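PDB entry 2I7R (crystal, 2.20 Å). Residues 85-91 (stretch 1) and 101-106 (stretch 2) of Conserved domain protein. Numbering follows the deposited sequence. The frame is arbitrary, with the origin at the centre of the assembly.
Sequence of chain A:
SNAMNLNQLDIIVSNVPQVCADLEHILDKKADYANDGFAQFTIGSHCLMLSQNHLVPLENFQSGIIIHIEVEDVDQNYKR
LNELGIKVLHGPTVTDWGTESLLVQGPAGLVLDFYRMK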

ATOM      1  N   GLY A  85      13.498  20.450   1.215  1.00 26.39           N
ATOM      2  CA  GLY A  85      12.770  21.014   0.096  1.00 25.78           C
ATOM      3  C   GLY A  85      11.674  20.116  -0.452  1.00 25.29           C
ATOM      4  O   GLY A  85      11.185  20.316  -1.577  1.00 24.58           O
ATOM      5  N   ILE A  86      11.268  19.129   0.335  1.00 25.05           N
ATOM      6  CA  ILE A  86      10.129  18.273  -0.040  1.00 25.23           C
ATOM      7  C   ILE A  86       8.767  18.984   0.034  1.00 25.29           C
ATOM      8  O   ILE A  86       8.527  19.741   0.965  1.00 25.37           O
ATOM      9  CB  ILE A  86      10.096  17.030   0.839  1.00 25.62           C
ATOM     10  CG1 ILE A  86      11.449  16.283   0.731  1.00 26.42           C
ATOM     11  CG2 ILE A  86       8.908  16.163   0.478  1.00 23.27           C
ATOM     12  CD1 ILE A  86      11.846  15.930  -0.733  1.00 25.89           C
ATOM     13  N   LYS A  87       7.889  18.746  -0.940  1.00 25.18           N
ATOM     14  CA  LYS A  87       6.560  19.351  -0.930  1.00 25.73           C
ATOM     15  C   LYS A  87       5.739  18.810   0.235  1.00 26.05           C
ATOM     16  O   LYS A  87       5.428  17.614   0.284  1.00 25.95           O
ATOM     17  CB  LYS A  87       5.817  19.147  -2.257  1.00 25.95           C
ATOM     18  CG  LYS A  87       4.409  19.789  -2.319  1.00 28.26           C
ATOM     19  CD  LYS A  87       4.477  21.296  -2.058  1.00 32.66           C
ATOM     20  CE  LYS A  87       3.128  22.056  -2.131  1.00 32.77           C
ATOM     21  NZ  LYS A  87       3.214  23.330  -1.278  1.00 29.80           N
ATOM     22  N   VAL A  88       5.401  19.708   1.159  1.00 25.94           N
ATOM     23  CA  VAL A  88       4.532  19.384   2.266  1.00 26.06           C
ATOM     24  C   VAL A  88       3.118  19.741   1.861  1.00 26.95           C
ATOM     25  O   VAL A  88       2.826  20.899   1.557  1.00 27.34           O
ATOM     26  CB  VAL A  88       4.946  20.097   3.576  1.00 25.78           C
ATOM     27  CG1 VAL A  88       3.901  19.855   4.663  1.00 25.18           C
ATOM     28  CG2 VAL A  88       6.325  19.595   4.046  1.00 24.96           C
ATOM     29  N   LEU A  89       2.252  18.733   1.845  1.00 26.31           N
ATOM     30  CA  LEU A  89       0.867  18.896   1.429  1.00 26.95           C
ATOM     31  C   LEU A  89      -0.058  19.371   2.562  1.00 27.56           C
ATOM     32  O   LEU A  89      -1.045  20.038   2.288  1.00 27.00           O
ATOM     33  CB  LEU A  89       0.330  17.593   0.805  1.00 26.20           C
ATOM     34  CG  LEU A  89       1.010  17.122  -0.488  1.00 26.07           C
ATOM     35  CD1 LEU A  89       0.467  15.786  -0.929  1.00 26.29           C
ATOM     36  CD2 LEU A  89       0.861  18.169  -1.618  1.00 25.49           C
ATOM     37  N   HIS A  90       0.245  18.990   3.808  1.00 28.15           N
ATOM     38  CA  HIS A  90      -0.529  19.407   4.984  1.00 30.57           C
ATOM     39  C   HIS A  90       0.472  19.329   6.131  1.00 29.57           C
ATOM     40  O   HIS A  90       1.007  18.254   6.381  1.00 29.11           O
ATOM     41  CB  HIS A  90      -1.741  18.453   5.206  1.00 32.13           C
ATOM     42  CG  HIS A  90      -2.964  19.120   5.754  1.00 37.28           C
ATOM     43  ND1 HIS A  90      -3.545  18.744   6.951  1.00 43.81           N
ATOM     44  CD2 HIS A  90      -3.730  20.133   5.271  1.00 42.40           C
ATOM     45  CE1 HIS A  90      -4.610  19.501   7.188  1.00 43.68           C
ATOM     46  NE2 HIS A  90      -4.744  20.352   6.185  1.00 44.17           N
ATOM     47  N   GLY A  91       0.762  20.477   6.761  1.00 29.20           N
ATOM     48  CA  GLY A  91       1.826  20.666   7.800  1.00 27.81           C
ATOM     49  C   GLY A  91       1.353  19.912   9.005  1.00 28.13           C
ATOM     50  O   GLY A  91       0.242  19.357   8.943  1.00 28.52           O
ATOM     51  N   SER A 101      -0.575  14.379  12.297  1.00 21.92           N
ATOM     52  CA  SER A 101      -0.086  13.921  11.006  1.00 22.72           C
ATOM     53  C   SER A 101       0.560  15.013  10.165  1.00 21.73           C
ATOM     54  O   SER A 101       0.404  16.182  10.417  1.00 21.04           O
ATOM     55  CB  SER A 101      -1.202  13.230  10.214  1.00 22.97           C
ATOM     56  OG  SER A 101      -2.126  14.182   9.752  1.00 25.53           O
ATOM     57  N   LEU A 102       1.288  14.560   9.163  1.00 21.28           N
ATOM     58  CA  LEU A 102       2.070  15.380   8.252  1.00 20.67           C
ATOM     59  C   LEU A 102       1.992  14.646   6.914  1.00 20.49           C
ATOM     60  O   LEU A 102       2.443  13.499   6.794  1.00 19.40           O
ATOM     61  CB  LEU A 102       3.529  15.441   8.717  1.00 20.25           C
ATOM     62  CG  LEU A 102       4.596  16.005   7.777  1.00 21.37           C
ATOM     63  CD1 LEU A 102       4.302  17.492   7.489  1.00 21.93           C
ATOM     64  CD2 LEU A 102       6.004  15.800   8.375  1.00 19.60           C
ATOM     65  N   LEU A 103       1.416  15.316   5.931  1.00 20.23           N
ATOM     66  CA  LEU A 103       1.240  14.767   4.596  1.00 21.40           C
ATOM     67  C   LEU A 103       2.240  15.350   3.625  1.00 21.19           C
ATOM     68  O   LEU A 103       2.337  16.573   3.502  1.00 20.23           O
ATOM     69  CB  LEU A 103      -0.176  15.053   4.117  1.00 21.45           C
ATOM     70  CG  LEU A 103      -0.891  13.796   4.588  1.00 25.37           C
ATOM     71  CD1 LEU A 103      -1.975  14.107   5.587  1.00 25.84           C
ATOM     72  CD2 LEU A 103      -1.338  12.906   3.403  1.00 25.45           C
ATOM     73  N   VAL A 104       2.993  14.478   2.953  1.00 20.73           N
ATOM     74  CA  VAL A 104       4.053  14.952   2.050  1.00 21.20           C
ATOM     75  C   VAL A 104       3.924  14.348   0.653  1.00 20.27           C
ATOM     76  O   VAL A 104       3.432  13.242   0.502  1.00 19.10           O
ATOM     77  CB  VAL A 104       5.492  14.740   2.645  1.00 21.93           C
ATOM     78  CG1 VAL A 104       5.474  15.001   4.137  1.00 22.81           C
ATOM     79  CG2 VAL A 104       5.996  13.362   2.395  1.00 22.48           C
ATOM     80  N   GLN A 105       4.335  15.103  -0.363  1.00 20.27           N
ATOM     81  CA  GLN A 105       4.265  14.622  -1.723  1.00 20.16           C
ATOM     82  C   GLN A 105       5.453  13.717  -1.906  1.00 19.65           C
ATOM     83  O   GLN A 105       6.590  14.164  -1.722  1.00 20.13           O
ATOM     84  CB  GLN A 105       4.328  15.780  -2.730  1.00 20.86           C
ATOM     85  CG  GLN A 105       4.123  15.355  -4.196  1.00 22.23           C
ATOM     86  CD  GLN A 105       2.790  14.622  -4.397  1.00 27.29           C
ATOM     87  OE1 GLN A 105       1.697  15.197  -4.256  1.00 28.16           O
ATOM     88  NE2 GLN A 105       2.881  13.342  -4.704  1.00 29.06           N
ATOM     89  N   GLY A 106       5.216  12.449  -2.223  1.00 18.70           N
ATOM     90  CA  GLY A 106       6.352  11.554  -2.535  1.00 18.77           C
ATOM     91  C   GLY A 106       6.576  11.526  -4.039  1.00 18.84           C
ATOM     92  O   GLY A 106       5.811  12.178  -4.785  1.00 19.02           O
TER

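A beta bulge lets two antiparallel strands stay hydrogen-bonded although one of them carries an extra residue, and the pairing of residues 85-91 with 101-106 in this conserved domain protein is a compact example. In the second stretch, residues Ser101 to Gln105 belong to a strand that begins earlier in the chain; the first turns a corner at Leu89 and His90, and the irregularity is taken up there.

The backbone hydrogen bonds record the adjustment. Before the bulge, Gln105 N donates to Lys87 O at 2.8 Å, with an almost linear angle of 175° at the hydrogen. At the bulge a single carbonyl serves two successive amides: Leu103 O accepts from Leu89 N at 2.7 Å and from His90 N at 3.2 Å. The Leu89 bond is the shorter but the more bent, at 141° against 154°. Beyond it, Leu103 N returns a bond to His90 O at 3.0 Å, closing the hydrogen-bonded pair His90-Leu103. Val88 and Val104 form the preceding, non-hydrogen-bonded pair, their CA atoms 4.5 Å apart. From Val88 to His90 the first stretch advances two residues while its partner advances one, so the register shifts by one.

Weaker CA-H...O contacts accompany these bonds and reuse their acceptors. Val104 CA lies 3.5 Å from Lys87 O, and Leu102 CA lies 3.6 Å from His90 O; each carbonyl thus meets both an amide and the CA of the residue before it.

Apolar packing follows the alternation of the strand. On the face of the sheet that carries Val88 and Val104, Val88 CG1 approaches Leu102 CD1 at 3.7 Å. The latter methyl also lies 4.0 Å from Gly91 CA, so the end of Leu102 comes nearer to the first stretch although its CA-to-CB bond points sideways. Ile86 CG2 lies 4.3 Å from Val104 CB, a looser contact. The opposite face carries His90 and Leu103, whose CB atoms are 3.9 Å apart, but the imidazole leads away from the partner strand. The extra residue is not idle: Leu89 directs its CB toward the second stretch, 4.2 Å from Leu103 CB.

The side chain of Gln105 packs against the first stretch and hydrogen-bonds within its own. Its CB packs 3.7 Å from Lys87 CB, and its OE1 lies 3.6 Å from Leu89 CD1, a van der Waals approach. The amide nitrogen is engaged within its own stretch, where Gln105 NE2 donates to Gly106 O at 3.2 Å and 171°.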